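Local coordinates for methyltransferase (Streptococcus mutans, PDB 2B78), which probably binds RNA and transfers methyl groups from S-adenosyl-L-methionine, though its natural substrate is unidentified, at residues V110-Y115 with V119-Y124; Q130-I135 with A149-R154. All coordinates share one frame; numbering follows the deposited sequence.

How the contacts relate
Along the chain, contact 1 comes first: strand 110-115 turns back into strand 118-123 after a very short connection, closing a beta hairpin. Contact 2 follows in series, neither nested in contact 1 nor crossing it. The chain passes through helices 126-130 and 132-142 and re-enters the sheet as strand 148-153, parallel to and beside strand 118-123, so contact 2 closes the loop between the start of helix 132-142 and strand 148-153. The centres of the two contacts lie about 8 Å apart, and both reach the same five-stranded mixed sheet. Trp123 joins them directly: its NE1 is hydrogen-bonded to Glu151 OE1, the oxygen that also receives Arg132.

Contact 1: residues V110-Y115 with V119-Y124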
loop_
_atom_site.group_PDB
_atom_site.type_symbol
_atom_site.label_atom_id
_atom_site.label_comp_id
_atom_site.label_asym_id
_atom_site.label_seq_id
_atom_site.Cartn_x
_atom_site.Cartn_y
_atom_site.Cartn_z
ATOM N N VAL A 110 2.539 9.501 9.032
ATOM C CA VAL A 110 3.894 9.030 8.768
ATOM C C VAL A 110 4.015 7.530 8.559
ATOM O O VAL A 110 3.424 6.745 9.303
ATOM C CB VAL A 110 4.832 9.393 9.945
ATOM C CG1 VAL A 110 6.242 8.883 9.667
ATOM C CG2 VAL A 110 4.831 10.900 10.181
ATOM N N THR A 111 4.772 7.131 7.534
ATOM C CA THR A 111 5.046 5.720 7.291
ATOM C C THR A 111 6.556 5.650 7.095
ATOM O O THR A 111 7.185 6.621 6.654
ATOM C CB THR A 111 4.332 5.124 6.023
ATOM O OG1 THR A 111 4.880 5.698 4.832
ATOM C CG2 THR A 111 2.835 5.390 6.068
ATOM N N ILE A 112 7.141 4.516 7.450
ATOM C CA ILE A 112 8.574 4.325 7.297
ATOM C C ILE A 112 8.787 2.894 6.837
ATOM O O ILE A 112 8.298 1.944 7.458
ATOM C CB ILE A 112 9.332 4.514 8.621
ATOM C CG1 ILE A 112 8.995 5.875 9.236
ATOM C CG2 ILE A 112 10.842 4.374 8.370
ATOM C CD1 ILE A 112 9.578 6.085 10.618
ATOM N N ASP A 113 9.505 2.739 5.737
ATOM C CA ASP A 113 9.775 1.410 5.218
ATOM C C ASP A 113 11.266 1.141 5.252
ATOM O O ASP A 113 12.080 2.064 5.212
ATOM C CB ASP A 113 9.289 1.282 3.768
ATOM C CG ASP A 113 7.788 1.447 3.634
ATOM O OD1 ASP A 113 7.049 0.728 4.338
ATOM O OD2 ASP A 113 7.345 2.284 2.814
ATOM N N CYS A 114 11.633 -0.126 5.357
ATOM C CA CYS A 114 13.034 -0.450 5.319
ATOM C C CYS A 114 13.220 -1.253 4.043
ATOM O O CYS A 114 12.416 -2.142 3.721
ATOM C CB CYS A 114 13.456 -1.244 6.556
ATOM S SG CYS A 114 13.002 -2.972 6.567
ATOM N N TYR A 115 14.254 -0.893 3.294
ATOM C CA TYR A 115 14.597 -1.552 2.047
ATOM C C TYR A 115 16.050 -1.969 2.165
ATOM O O TYR A 115 16.945 -1.228 1.772
ATOM C CB TYR A 115 14.437 -0.582 0.874
ATOM C CG TYR A 115 13.021 -0.417 0.366
ATOM C CD1 TYR A 115 12.541 -1.206 -0.686
ATOM C CD2 TYR A 115 12.164 0.536 0.919
ATOM C CE1 TYR A 115 11.235 -1.041 -1.183
ATOM C CE2 TYR A 115 10.859 0.701 0.434
ATOM C CZ TYR A 115 10.410 -0.088 -0.619
ATOM O OH TYR A 115 9.143 0.110 -1.128
ATOM N N VAL A 119 16.406 3.161 4.690
ATOM C CA VAL A 119 15.033 3.375 5.116
ATOM C C VAL A 119 14.382 4.443 4.262
ATOM O O VAL A 119 15.068 5.282 3.660
ATOM C CB VAL A 119 14.946 3.786 6.600
ATOM C CG1 VAL A 119 15.407 2.640 7.460
ATOM C CG2 VAL A 119 15.793 5.023 6.869
ATOM N N LEU A 120 13.054 4.402 4.201
ATOM C CA LEU A 120 12.294 5.361 3.419
ATOM C C LEU A 120 11.149 5.950 4.239
ATOM O O LEU A 120 10.219 5.243 4.626
ATOM C CB LEU A 120 11.737 4.691 2.157
ATOM C CG LEU A 120 10.942 5.618 1.228
ATOM C CD1 LEU A 120 11.882 6.663 0.621
ATOM C CD2 LEU A 120 10.269 4.801 0.133
ATOM N N PHE A 121 11.244 7.251 4.503
ATOM C CA PHE A 121 10.244 7.997 5.253
ATOM C C PHE A 121 9.250 8.573 4.259
ATOM O O PHE A 121 9.639 9.007 3.168
ATOM C CB PHE A 121 10.892 9.180 5.980
ATOM C CG PHE A 121 11.665 8.811 7.209
ATOM C CD1 PHE A 121 11.110 8.986 8.470
ATOM C CD2 PHE A 121 12.960 8.309 7.113
ATOM C CE1 PHE A 121 11.834 8.667 9.615
ATOM C CE2 PHE A 121 13.689 7.989 8.258
ATOM C CZ PHE A 121 13.125 8.168 9.505
ATOM N N SER A 122 7.977 8.592 4.635
ATOM C CA SER A 122 6.950 9.170 3.785
ATOM C C SER A 122 6.112 10.115 4.626
ATOM O O SER A 122 5.579 9.736 5.679
ATOM C CB SER A 122 6.071 8.085 3.159
ATOM O OG SER A 122 6.807 7.349 2.196
ATOM N N TRP A 123 6.022 11.359 4.169
ATOM C CA TRP A 123 5.256 12.388 4.868
ATOM C C TRP A 123 3.930 12.633 4.136
ATOM O O TRP A 123 3.923 13.083 2.986
ATOM C CB TRP A 123 6.068 13.685 4.925
ATOM C CG TRP A 123 7.498 13.490 5.350
ATOM C CD1 TRP A 123 8.611 13.660 4.576
ATOM C CD2 TRP A 123 7.968 13.046 6.633
ATOM N NE1 TRP A 123 9.741 13.349 5.294
ATOM C CE2 TRP A 123 9.377 12.973 6.559
ATOM C CE3 TRP A 123 7.334 12.709 7.837
ATOM C CZ2 TRP A 123 10.165 12.566 7.643
ATOM C CZ3 TRP A 123 8.118 12.305 8.913
ATOM C CH2 TRP A 123 9.519 12.240 8.809
ATOM N N TYR A 124 2.815 12.367 4.816
ATOM C CA TYR A 124 1.492 12.521 4.216
ATOM C C TYR A 124 0.801 13.867 4.415
ATOM O O TYR A 124 -0.272 14.100 3.855
ATOM C CB TYR A 124 0.564 11.398 4.703
ATOM C CG TYR A 124 0.957 10.035 4.191
ATOM C CD1 TYR A 124 2.158 9.447 4.580
ATOM C CD2 TYR A 124 0.134 9.332 3.310
ATOM C CE1 TYR A 124 2.535 8.194 4.105
ATOM C CE2 TYR A 124 0.503 8.071 2.827
ATOM C CZ TYR A 124 1.706 7.513 3.232
ATOM O OH TYR A 124 2.086 6.274 2.773
HETATM O O HOH W 1 7.517 4.881 3.700
#
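The Trp123 indole meets Val110 at its edge, CG2 of the valine lying near the ring plane and 3.8 Å from CZ3, while CB of Phe121 sits over one indole face, offset toward the rim. At the Tyr124 ring, Thr111 OG1 is in plane at the edge. Both rings belong to the end of the second strand of a beta hairpin, Trp123 within it and Tyr124 just after it; strands 110-115 and 119-123 run antiparallel, their axes 162° apart. Val110, Ile112 and Cys114 share a face with Val119, Phe121 and Trp123, the face packed by helix 132-142. There Ile112 and Phe121 lie side by side, CD1 of the isoleucine 3.6 Å from CE1 of the ring; CG1 of Ile112, beside its backbone N (chi1 -54°), directs the branch along the phenyl group. Phe139 meets the Phe121 ring edge-to-face.

Thr111-Ser122 and Asp113-Leu120 are the hydrogen-bonded pairs. The second is the shorter, with Leu120 N 2.7 Å from Asp113 O, whereas the bond from Thr111 N to Ser122 O is longer, at 3.3 Å. The other face carries Thr111, Asp113, Leu120 and Ser122; there Asp113 OD1 forms a salt bridge with Arg98. At the strand end, Tyr115 OH bonds to Thr193. Thr111 crosses Tyr124 at about a right angle, its CG2 against CE1. Among the side chains of Thr111, Asp113 and Ser122 one water ties the two strands together, accepting from both hydroxyls and donating to Leu120 O and, at 2.7 Å, to Asp113 OD2.

Contact 2: residues Q130-I135 with A149-R154; sequences QIRDEI and AYEKIR
Arg132 reaches across from the first turn of helix 132-142 to Glu151 on strand 148-153, and the two side chains make a bidentate salt bridge. It spans the beta-alpha-beta connection between the neighbouring parallel strands 118-123 and 148-153, tying the start of the connecting helix to the strand it leads into. The guanidinium grips side-on, with one nitrogen for each carboxylate oxygen. NE of Arg132 donates to OE1 of Glu151 at 2.9 Å, and NH2 of Arg132 donates to OE2 of Glu151 at 3.2 Å, the longer arm of the pair. Both oxygens use their syn lone pairs, yet the fit is not flat: the guanidinium and carboxylate planes are 29° apart, and both N-H bonds are bent, with angles near 143°.

The close part of the contact is confined to these two charged ends. The backbones stand well apart, with the CA atoms of Arg132 and Glu151 10.4 Å from each other, so long side chains must bridge the gap. Glu151 does so by running extended beyond CG, and the arginine by bending at chi3 (-146°), which swings NE and NH2 toward the acid. On the strand side Glu151 is buried, packed against Tyr129 of helix 126-130. On the helix side the cover is looser: Arg132 lies against Trp123 but remains partly exposed, and Asp133, next in the helix, is exposed. The positive charge of the guanidinium, shared over its nitrogens, probably favours the ionised carboxylate in this buried setting. Trp123 NE1 adds a third donor, so that OE1 of Glu151 receives both the indole N-H and Arg132 NE.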
loop_
_atom_site.group_PDB
_atom_site.type_symbol
_atom_site.label_atom_id
_atom_site.label_comp_id
_atom_site.label_asym_id
_atom_site.label_seq_id
_atom_site.Cartn_x
_atom_site.Cartn_y
_atom_site.Cartn_z
ATOM N N GLN A 130 6.758 19.585 8.658
ATOM C CA GLN A 130 7.410 20.703 9.332
ATOM C C GLN A 130 8.141 20.293 10.613
ATOM O O GLN A 130 9.121 20.938 11.003
ATOM C CB GLN A 130 6.401 21.825 9.623
ATOM C CG GLN A 130 5.351 21.501 10.669
ATOM C CD GLN A 130 4.418 22.671 10.923
ATOM O OE1 GLN A 130 3.687 23.104 10.027
ATOM N NE2 GLN A 130 4.444 23.195 12.146
ATOM N N ILE A 131 7.695 19.224 11.266
ATOM C CA ILE A 131 8.376 18.790 12.485
ATOM C C ILE A 131 9.180 17.521 12.239
ATOM O O ILE A 131 9.457 16.773 13.175
ATOM C CB ILE A 131 7.387 18.485 13.637
ATOM C CG1 ILE A 131 6.460 17.333 13.241
ATOM C CG2 ILE A 131 6.584 19.725 13.990
ATOM C CD1 ILE A 131 5.687 16.752 14.403
ATOM N N ARG A 132 9.580 17.284 10.995
ATOM C CA ARG A 132 10.299 16.059 10.682
ATOM C C ARG A 132 11.706 15.902 11.244
ATOM O O ARG A 132 12.192 14.775 11.344
ATOM C CB ARG A 132 10.306 15.816 9.168
ATOM C CG ARG A 132 11.217 16.701 8.331
ATOM C CD ARG A 132 10.867 16.491 6.858
ATOM N NE ARG A 132 12.014 16.583 5.961
ATOM C CZ ARG A 132 12.618 17.716 5.619
ATOM N NH1 ARG A 132 12.188 18.877 6.096
ATOM N NH2 ARG A 132 13.655 17.681 4.792
ATOM N N ASP A 133 12.366 16.997 11.618
ATOM C CA ASP A 133 13.718 16.872 12.165
ATOM C C ASP A 133 13.728 16.106 13.483
ATOM O O ASP A 133 14.593 15.263 13.709
ATOM C CB ASP A 133 14.367 18.249 12.361
ATOM C CG ASP A 133 14.801 18.874 11.049
ATOM O OD1 ASP A 133 14.679 18.199 10.005
ATOM O OD2 ASP A 133 15.265 20.037 11.057
ATOM N N GLU A 134 12.775 16.398 14.360
ATOM C CA GLU A 134 12.708 15.695 15.634
ATOM C C GLU A 134 12.268 14.251 15.412
ATOM O O GLU A 134 12.774 13.339 16.057
ATOM C CB GLU A 134 11.763 16.414 16.592
ATOM C CG GLU A 134 10.468 16.872 15.965
ATOM C CD GLU A 134 9.717 17.842 16.853
ATOM O OE1 GLU A 134 9.241 17.415 17.930
ATOM O OE2 GLU A 134 9.612 19.033 16.474
ATOM N N ILE A 135 11.339 14.041 14.486
ATOM C CA ILE A 135 10.885 12.690 14.186
ATOM C C ILE A 135 12.067 11.837 13.719
ATOM O O ILE A 135 12.275 10.728 14.203
ATOM C CB ILE A 135 9.812 12.688 13.062
ATOM C CG1 ILE A 135 8.529 13.351 13.570
ATOM C CG2 ILE A 135 9.541 11.245 12.594
ATOM C CD1 ILE A 135 7.400 13.380 12.550
ATOM N N ALA A 149 19.040 7.052 4.510
ATOM C CA ALA A 149 17.598 7.243 4.444
ATOM C C ALA A 149 17.171 8.218 3.357
ATOM O O ALA A 149 17.905 9.148 2.999
ATOM C CB ALA A 149 17.074 7.731 5.795
ATOM N N TYR A 150 15.960 7.989 2.854
ATOM C CA TYR A 150 15.343 8.811 1.827
ATOM C C TYR A 150 13.948 9.164 2.308
ATOM O O TYR A 150 13.440 8.553 3.251
ATOM C CB TYR A 150 15.252 8.038 0.518
ATOM C CG TYR A 150 16.585 7.879 -0.147
ATOM C CD1 TYR A 150 17.009 8.785 -1.127
ATOM C CD2 TYR A 150 17.451 6.859 0.234
ATOM C CE1 TYR A 150 18.271 8.672 -1.708
ATOM C CE2 TYR A 150 18.712 6.739 -0.337
ATOM C CZ TYR A 150 19.114 7.648 -1.305
ATOM O OH TYR A 150 20.369 7.533 -1.860
ATOM N N GLU A 151 13.332 10.146 1.665
ATOM C CA GLU A 151 11.993 10.564 2.047
ATOM C C GLU A 151 11.117 10.881 0.841
ATOM O O GLU A 151 11.611 11.350 -0.183
ATOM C CB GLU A 151 12.067 11.798 2.953
ATOM C CG GLU A 151 12.518 13.076 2.236
ATOM C CD GLU A 151 12.674 14.255 3.179
ATOM O OE1 GLU A 151 11.989 14.280 4.221
ATOM O OE2 GLU A 151 13.475 15.167 2.874
ATOM N N LYS A 152 9.818 10.615 0.972
ATOM C CA LYS A 152 8.848 10.919 -0.080
ATOM C C LYS A 152 7.879 11.956 0.480
ATOM O O LYS A 152 7.448 11.842 1.625
ATOM C CB LYS A 152 8.031 9.674 -0.473
ATOM C CG LYS A 152 8.828 8.491 -1.004
ATOM C CD LYS A 152 9.616 8.854 -2.249
ATOM C CE LYS A 152 10.284 7.626 -2.847
ATOM N NZ LYS A 152 11.158 7.970 -4.003
ATOM N N ILE A 153 7.556 12.972 -0.319
ATOM C CA ILE A 153 6.594 13.996 0.073
ATOM C C ILE A 153 5.278 13.560 -0.569
ATOM O O ILE A 153 5.155 13.547 -1.795
ATOM C CB ILE A 153 6.985 15.384 -0.469
ATOM C CG1 ILE A 153 8.335 15.801 0.100
ATOM C CG2 ILE A 153 5.929 16.411 -0.107
ATOM C CD1 ILE A 153 8.446 15.629 1.588
ATOM N N ARG A 154 4.303 13.206 0.261
ATOM C CA ARG A 154 3.011 12.724 -0.226
ATOM C C ARG A 154 1.861 13.707 -0.037
ATOM O O ARG A 154 0.742 13.303 0.278
ATOM C CB ARG A 154 2.667 11.414 0.479
ATOM C CG ARG A 154 3.780 10.391 0.431
ATOM C CD ARG A 154 3.624 9.493 -0.762
ATOM N NE ARG A 154 2.314 8.851 -0.729
ATOM C CZ ARG A 154 2.010 7.739 -1.387
ATOM N NH1 ARG A 154 2.930 7.140 -2.132
ATOM N NH2 ARG A 154 0.788 7.228 -1.297
#